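Long-range contact in peptidoglycan recognition protein-LC isoform LCx (Drosophila melanogaster, PDB 2F2L), which probably senses bacterial peptidoglycan in Drosophila through an amidase-like extracellular domain that is bound here to an anhydro-muropeptide carrying meso-diaminopimelate: residues Leu18-Val29 with Asp83-Arg94. Residues are numbered along the deposited sequence; the frame is centred on the assembly and turned at random.
Sequences LDAQQLPINRVV and DYVGAHTKGYNR. With MLD (glcnac(beta1-4)-murnac(1,6-anhydro)-L-ala-gamma-D-glu-meso-a2pm-D-ala), chain G; SO4 (sulfate ion), chain F.
D19 and Q21 hold the backbone of D83-V85 in a single beta bridge centred on A20 and Y84, a worked example of how the amidase-like PGRP fold pins a pocket loop, 83-94, to the loop leading into strand 25-32. V85 N donates to D19 O at 2.9 Å, nearly straight (169°), and Q21 N donates to D83 O at 3.0 Å, while the A20 and Y84 CA-H groups lean on the same two carbonyls.

Polar side chains extend the junction. Q21 chi1 (-57°) puts CG against the Y84 carbonyl, and the bend at chi2 (-112°) turns the buried amide so that NE2 makes a weak bond to Y84 O; OE1 accepts from G95 N and NE2 also donates to S96 O. D19 OD2 and R94 NH2, 3.7 Å apart, form a long salt bridge in which charge alone acts, and a water links R94 NH1 to Q22 N.

Farther along, within strand 25-32, the edge of the Y92 ring meets one face of the R27 guanidinium off-centre, CD1 lying 3.7 Å from NH1. R27 NH2 donates to O3 of a sulfate, probably from the crystallisation liquor.

At the pocket end, V29 CG1 packs 3.4 Å from T89 OG1, whose hydroxyl pairs with H88 ND1. Ligand contacts follow directly: H88 O receives the muropeptide NAN, and the backbone N-H groups of H88 and T89 reach N93 OD1 from opposite faces, holding the amide so that ND2 can donate to ligand OBE at 2.8 Å.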
loop_
_atom_site.group_PDB
_atom_site.type_symbol
_atom_site.label_atom_id
_atom_site.label_comp_id
_atom_site.label_asym_id
_atom_site.label_seq_id
_atom_site.Cartn_x
_atom_site.Cartn_y
_atom_site.Cartn_z
ATOM N N LEU B 18 23.215 -8.169 -8.743
ATOM C CA LEU B 18 23.067 -6.753 -8.423
ATOM C C LEU B 18 24.413 -6.052 -8.469
ATOM O O LEU B 18 25.458 -6.688 -8.334
ATOM C CB LEU B 18 22.404 -6.576 -7.051
ATOM C CG LEU B 18 21.047 -7.275 -6.885
ATOM C CD1 LEU B 18 20.466 -7.032 -5.512
ATOM C CD2 LEU B 18 20.057 -6.833 -7.971
ATOM N N ASP B 19 24.374 -4.738 -8.682
ATOM C CA ASP B 19 25.565 -3.897 -8.663
ATOM C C ASP B 19 26.123 -3.806 -7.247
ATOM O O ASP B 19 25.376 -3.622 -6.285
ATOM C CB ASP B 19 25.247 -2.472 -9.147
ATOM C CG ASP B 19 24.941 -2.392 -10.633
ATOM O OD1 ASP B 19 25.253 -3.339 -11.387
ATOM O OD2 ASP B 19 24.388 -1.354 -11.048
ATOM N N ALA B 20 27.442 -3.915 -7.142
ATOM C CA ALA B 20 28.140 -3.814 -5.875
ATOM C C ALA B 20 28.454 -2.356 -5.524
ATOM O O ALA B 20 28.665 -1.519 -6.405
ATOM C CB ALA B 20 29.411 -4.623 -5.922
ATOM N N GLN B 21 28.476 -2.068 -4.226
ATOM C CA GLN B 21 28.803 -0.741 -3.722
ATOM C C GLN B 21 30.290 -0.635 -3.476
ATOM O O GLN B 21 30.932 -1.630 -3.158
ATOM C CB GLN B 21 28.105 -0.498 -2.388
ATOM C CG GLN B 21 26.608 -0.630 -2.415
ATOM C CD GLN B 21 25.900 0.692 -2.207
ATOM O OE1 GLN B 21 26.332 1.735 -2.694
ATOM N NE2 GLN B 21 24.804 0.651 -1.476
ATOM N N GLN B 22 30.823 0.578 -3.618
ATOM C CA GLN B 22 32.144 0.912 -3.084
ATOM C C GLN B 22 31.977 1.122 -1.583
ATOM O O GLN B 22 31.140 1.933 -1.139
ATOM C CB GLN B 22 32.723 2.168 -3.746
ATOM C CG GLN B 22 34.117 2.567 -3.218
ATOM C CD GLN B 22 35.082 3.035 -4.307
ATOM O OE1 GLN B 22 34.694 3.243 -5.460
ATOM N NE2 GLN B 22 36.355 3.190 -3.944
ATOM N N LEU B 23 32.734 0.352 -0.808
ATOM C CA LEU B 23 32.723 0.461 0.637
ATOM C C LEU B 23 33.965 1.244 1.063
ATOM O O LEU B 23 34.975 1.214 0.360
ATOM C CB LEU B 23 32.717 -0.929 1.273
ATOM C CG LEU B 23 31.560 -1.875 0.923
ATOM C CD1 LEU B 23 31.835 -3.268 1.508
ATOM C CD2 LEU B 23 30.245 -1.348 1.424
ATOM N N PRO B 24 33.896 1.960 2.202
ATOM C CA PRO B 24 32.743 2.145 3.098
ATOM C C PRO B 24 31.721 3.135 2.557
ATOM O O PRO B 24 32.064 3.998 1.768
ATOM C CB PRO B 24 33.379 2.702 4.377
ATOM C CG PRO B 24 34.615 3.405 3.904
ATOM C CD PRO B 24 35.098 2.662 2.699
ATOM N N ILE B 25 30.475 3.004 2.994
ATOM C CA ILE B 25 29.390 3.868 2.544
ATOM C C ILE B 25 29.182 4.942 3.596
ATOM O O ILE B 25 29.208 4.647 4.790
ATOM C CB ILE B 25 28.089 3.040 2.363
ATOM C CG1 ILE B 25 28.219 2.124 1.149
ATOM C CG2 ILE B 25 26.849 3.928 2.230
ATOM C CD1 ILE B 25 27.419 0.863 1.302
ATOM N N ASN B 26 28.986 6.187 3.184
ATOM C CA ASN B 26 28.784 7.231 4.188
ATOM C C ASN B 26 27.451 7.966 4.108
ATOM O O ASN B 26 27.334 9.096 4.583
ATOM C CB ASN B 26 29.981 8.185 4.236
ATOM C CG ASN B 26 29.831 9.357 3.352
ATOM O OD1 ASN B 26 29.592 9.217 2.143
ATOM N ND2 ASN B 26 29.969 10.550 3.940
ATOM N N ARG B 27 26.443 7.288 3.559
ATOM C CA ARG B 27 25.064 7.796 3.541
ATOM C C ARG B 27 24.108 6.690 3.960
ATOM O O ARG B 27 24.213 5.569 3.468
ATOM C CB ARG B 27 24.714 8.290 2.132
ATOM C CG ARG B 27 23.332 8.870 1.965
ATOM C CD ARG B 27 23.042 9.228 0.486
ATOM N NE ARG B 27 24.098 10.039 -0.113
ATOM C CZ ARG B 27 24.554 9.930 -1.368
ATOM N NH1 ARG B 27 24.091 8.998 -2.208
ATOM N NH2 ARG B 27 25.508 10.754 -1.782
ATOM N N VAL B 28 23.204 7.007 4.887
ATOM C CA VAL B 28 22.107 6.125 5.284
ATOM C C VAL B 28 20.791 6.873 5.088
ATOM O O VAL B 28 20.685 8.048 5.456
ATOM C CB VAL B 28 22.210 5.690 6.770
ATOM C CG1 VAL B 28 20.930 4.952 7.229
ATOM C CG2 VAL B 28 23.422 4.816 6.991
ATOM N N VAL B 29 19.793 6.183 4.524
ATOM C CA VAL B 29 18.480 6.764 4.270
ATOM C C VAL B 29 17.412 5.941 4.984
ATOM O O VAL B 29 17.247 4.752 4.721
ATOM C CB VAL B 29 18.184 6.841 2.761
ATOM C CG1 VAL B 29 16.820 7.482 2.531
ATOM C CG2 VAL B 29 19.269 7.638 2.045
ATOM N N ASP B 83 26.381 -4.767 0.817
ATOM C CA ASP B 83 27.309 -4.768 -0.316
ATOM C C ASP B 83 26.708 -4.440 -1.681
ATOM O O ASP B 83 27.449 -4.367 -2.656
ATOM C CB ASP B 83 27.980 -6.148 -0.432
ATOM C CG ASP B 83 28.847 -6.497 0.770
ATOM O OD1 ASP B 83 29.017 -5.673 1.681
ATOM O OD2 ASP B 83 29.389 -7.615 0.786
ATOM N N TYR B 84 25.389 -4.264 -1.770
ATOM C CA TYR B 84 24.751 -4.042 -3.063
ATOM C C TYR B 84 23.907 -2.793 -3.094
ATOM O O TYR B 84 23.354 -2.374 -2.085
ATOM C CB TYR B 84 23.905 -5.254 -3.476
ATOM C CG TYR B 84 24.753 -6.472 -3.625
ATOM C CD1 TYR B 84 25.541 -6.658 -4.759
ATOM C CD2 TYR B 84 24.822 -7.411 -2.611
ATOM C CE1 TYR B 84 26.353 -7.775 -4.886
ATOM C CE2 TYR B 84 25.626 -8.519 -2.723
ATOM C CZ TYR B 84 26.383 -8.696 -3.860
ATOM O OH TYR B 84 27.167 -9.805 -3.943
ATOM N N VAL B 85 23.804 -2.227 -4.289
ATOM C CA VAL B 85 23.057 -1.003 -4.525
ATOM C C VAL B 85 21.562 -1.330 -4.464
ATOM O O VAL B 85 21.106 -2.256 -5.120
ATOM C CB VAL B 85 23.395 -0.396 -5.894
ATOM C CG1 VAL B 85 22.611 0.882 -6.119
ATOM C CG2 VAL B 85 24.919 -0.141 -6.036
ATOM N N GLY B 86 20.822 -0.573 -3.660
ATOM C CA GLY B 86 19.387 -0.754 -3.519
ATOM C C GLY B 86 18.513 -0.033 -4.541
ATOM O O GLY B 86 18.988 0.528 -5.520
ATOM N N ALA B 87 17.206 -0.101 -4.295
ATOM C CA ALA B 87 16.202 0.589 -5.074
ATOM C C ALA B 87 15.207 1.173 -4.064
ATOM O O ALA B 87 14.082 0.707 -3.919
ATOM C CB ALA B 87 15.525 -0.379 -6.038
ATOM N N HIS B 88 15.666 2.167 -3.319
ATOM C CA HIS B 88 14.872 2.743 -2.221
ATOM C C HIS B 88 14.774 4.265 -2.275
ATOM O O HIS B 88 13.820 4.829 -1.759
ATOM C CB HIS B 88 15.428 2.284 -0.857
ATOM C CG HIS B 88 16.899 2.504 -0.700
ATOM N ND1 HIS B 88 17.443 3.742 -0.422
ATOM C CD2 HIS B 88 17.945 1.646 -0.803
ATOM C CE1 HIS B 88 18.763 3.638 -0.388
ATOM N NE2 HIS B 88 19.091 2.376 -0.616
ATOM N N THR B 89 15.761 4.926 -2.892
ATOM C CA THR B 89 15.823 6.371 -2.930
ATOM C C THR B 89 16.431 6.795 -4.277
ATOM O O THR B 89 17.651 6.701 -4.490
ATOM C CB THR B 89 16.680 6.905 -1.759
ATOM O OG1 THR B 89 16.323 6.226 -0.540
ATOM C CG2 THR B 89 16.474 8.405 -1.595
ATOM N N LYS B 90 15.571 7.210 -5.197
ATOM C CA LYS B 90 15.982 7.465 -6.568
ATOM C C LYS B 90 17.047 8.545 -6.594
ATOM O O LYS B 90 16.866 9.612 -5.995
ATOM C CB LYS B 90 14.788 7.913 -7.412
ATOM C CG LYS B 90 15.119 8.216 -8.866
ATOM C CD LYS B 90 14.889 7.033 -9.789
ATOM C CE LYS B 90 13.524 7.095 -10.455
ATOM N NZ LYS B 90 12.444 6.687 -9.509
ATOM N N GLY B 91 18.149 8.253 -7.289
ATOM C CA GLY B 91 19.267 9.179 -7.431
ATOM C C GLY B 91 20.279 9.015 -6.315
ATOM O O GLY B 91 21.410 9.487 -6.429
ATOM N N TYR B 92 19.896 8.329 -5.239
ATOM C CA TYR B 92 20.758 8.197 -4.065
ATOM C C TYR B 92 21.016 6.771 -3.631
ATOM O O TYR B 92 21.515 6.547 -2.523
ATOM C CB TYR B 92 20.165 8.990 -2.906
ATOM C CG TYR B 92 20.117 10.455 -3.206
ATOM C CD1 TYR B 92 21.238 11.260 -3.029
ATOM C CD2 TYR B 92 18.959 11.032 -3.708
ATOM C CE1 TYR B 92 21.191 12.621 -3.333
ATOM C CE2 TYR B 92 18.900 12.365 -4.010
ATOM C CZ TYR B 92 20.015 13.163 -3.828
ATOM O OH TYR B 92 19.912 14.498 -4.138
ATOM N N ASN B 93 20.692 5.803 -4.473
ATOM C CA ASN B 93 20.862 4.407 -4.098
ATOM C C ASN B 93 22.342 4.019 -4.066
ATOM O O ASN B 93 22.796 3.346 -3.137
ATOM C CB ASN B 93 20.094 3.489 -5.050
ATOM C CG ASN B 93 18.595 3.605 -4.881
ATOM O OD1 ASN B 93 18.077 3.540 -3.765
ATOM N ND2 ASN B 93 17.887 3.778 -5.988
ATOM N N ARG B 94 23.073 4.442 -5.092
ATOM C CA ARG B 94 24.509 4.244 -5.147
ATOM C C ARG B 94 25.174 5.075 -4.049
ATOM O O ARG B 94 24.993 6.283 -3.979
ATOM C CB ARG B 94 25.032 4.639 -6.527
ATOM C CG ARG B 94 26.521 4.615 -6.674
ATOM C CD ARG B 94 27.038 3.248 -7.062
ATOM N NE ARG B 94 26.691 2.870 -8.434
ATOM C CZ ARG B 94 27.067 1.732 -9.016
ATOM N NH1 ARG B 94 27.811 0.845 -8.362
ATOM N NH2 ARG B 94 26.693 1.480 -10.262
HETATM C CAA MLD G . 2.945 7.357 3.979
HETATM C CAB MLD G . 4.004 7.489 2.896
HETATM O OAC MLD G . 5.193 7.392 3.169
HETATM N N2 MLD G . 3.526 7.705 1.674
HETATM C C2 MLD G . 4.357 7.900 0.491
HETATM C C3 MLD G . 3.885 9.195 -0.176
HETATM O O3 MLD G . 4.007 10.338 0.693
HETATM C C4 MLD G . 4.584 9.405 -1.515
HETATM O O4 MLD G . 3.955 10.507 -2.144
HETATM C C5 MLD G . 4.403 8.159 -2.388
HETATM C C6 MLD G . 5.158 8.163 -3.729
HETATM O O6 MLD G . 4.689 7.030 -4.518
HETATM O O5 MLD G . 4.951 7.054 -1.674
HETATM C C1 MLD G . 4.203 6.741 -0.477
HETATM O O1 MLD G . 4.763 5.594 0.108
HETATM C CA4 MLD G . 4.460 4.399 -0.651
HETATM C CA5 MLD G . 3.029 3.873 -0.542
HETATM O OA5 MLD G . 2.929 2.515 0.007
HETATM C CA6 MLD G . 2.707 3.631 -1.976
HETATM O OA6 MLD G . 3.288 2.371 -2.251
HETATM C CA1 MLD G . 3.677 1.780 -0.975
HETATM C CA2 MLD G . 5.182 2.022 -0.779
HETATM N NAD MLD G . 5.750 0.957 0.075
HETATM C CAE MLD G . 6.767 0.203 -0.300
HETATM C CAF MLD G . 7.183 -0.839 0.719
HETATM O OAG MLD G . 7.362 0.322 -1.372
HETATM C CA3 MLD G . 5.443 3.371 -0.111
HETATM O OAH MLD G . 6.805 3.861 -0.371
HETATM C CAI MLD G . 7.737 3.634 0.713
HETATM C CAJ MLD G . 7.781 4.784 1.692
HETATM C CAL MLD G . 9.152 3.440 0.128
HETATM O OAM MLD G . 10.075 3.306 0.923
HETATM N N MLD G . 9.308 3.409 -1.196
HETATM C CA MLD G . 10.598 3.194 -1.865
HETATM C CB MLD G . 10.732 1.677 -2.033
HETATM C C MLD G . 10.502 3.846 -3.256
HETATM O O MLD G . 9.559 3.574 -4.003
HETATM N NAN MLD G . 11.476 4.709 -3.533
HETATM C CAO MLD G . 11.612 5.462 -4.789
HETATM C CAP MLD G . 11.883 6.977 -4.514
HETATM O OBA MLD G . 12.393 7.606 -5.445
HETATM O OAQ MLD G . 11.622 7.477 -3.393
HETATM C CBB MLD G . 12.856 4.975 -5.524
HETATM C CBC MLD G . 12.766 3.560 -6.071
HETATM C CBD MLD G . 14.054 3.251 -6.856
HETATM O OBE MLD G . 15.112 3.832 -6.613
HETATM N NBF MLD G . 13.932 2.335 -7.793
HETATM C CBG MLD G . 15.065 1.923 -8.632
HETATM C CBH MLD G . 15.472 3.080 -9.566
HETATM O OBI MLD G . 14.624 3.738 -10.167
HETATM N NBJ MLD G . 16.780 3.321 -9.628
HETATM C CBK MLD G . 17.386 4.369 -10.479
HETATM C CBL MLD G . 18.421 3.703 -11.393
HETATM C CBM MLD G . 18.099 5.486 -9.687
HETATM O OBO MLD G . 18.533 5.220 -8.536
HETATM O OBN MLD G . 18.211 6.591 -10.274
HETATM C CBP MLD G . 14.661 0.660 -9.412
HETATM C CBQ MLD G . 15.880 -0.065 -10.008
HETATM C CBR MLD G . 15.473 -1.396 -10.645
HETATM C CBS MLD G . 16.632 -2.389 -10.754
HETATM C CBT MLD G . 16.966 -2.937 -9.360
HETATM O OBV MLD G . 16.161 -3.748 -8.873
HETATM O OBU MLD G . 18.018 -2.542 -8.817
HETATM N NBW MLD G . 17.807 -1.721 -11.327
HETATM S S SO4 F . 25.485 11.996 -5.205
HETATM O O1 SO4 F . 24.465 12.191 -6.238
HETATM O O2 SO4 F . 26.759 12.582 -5.629
HETATM O O3 SO4 F . 25.681 10.562 -4.980
HETATM O O4 SO4 F . 25.047 12.655 -3.976
HETATM O O HOH W 1 29.664 2.097 -5.984
#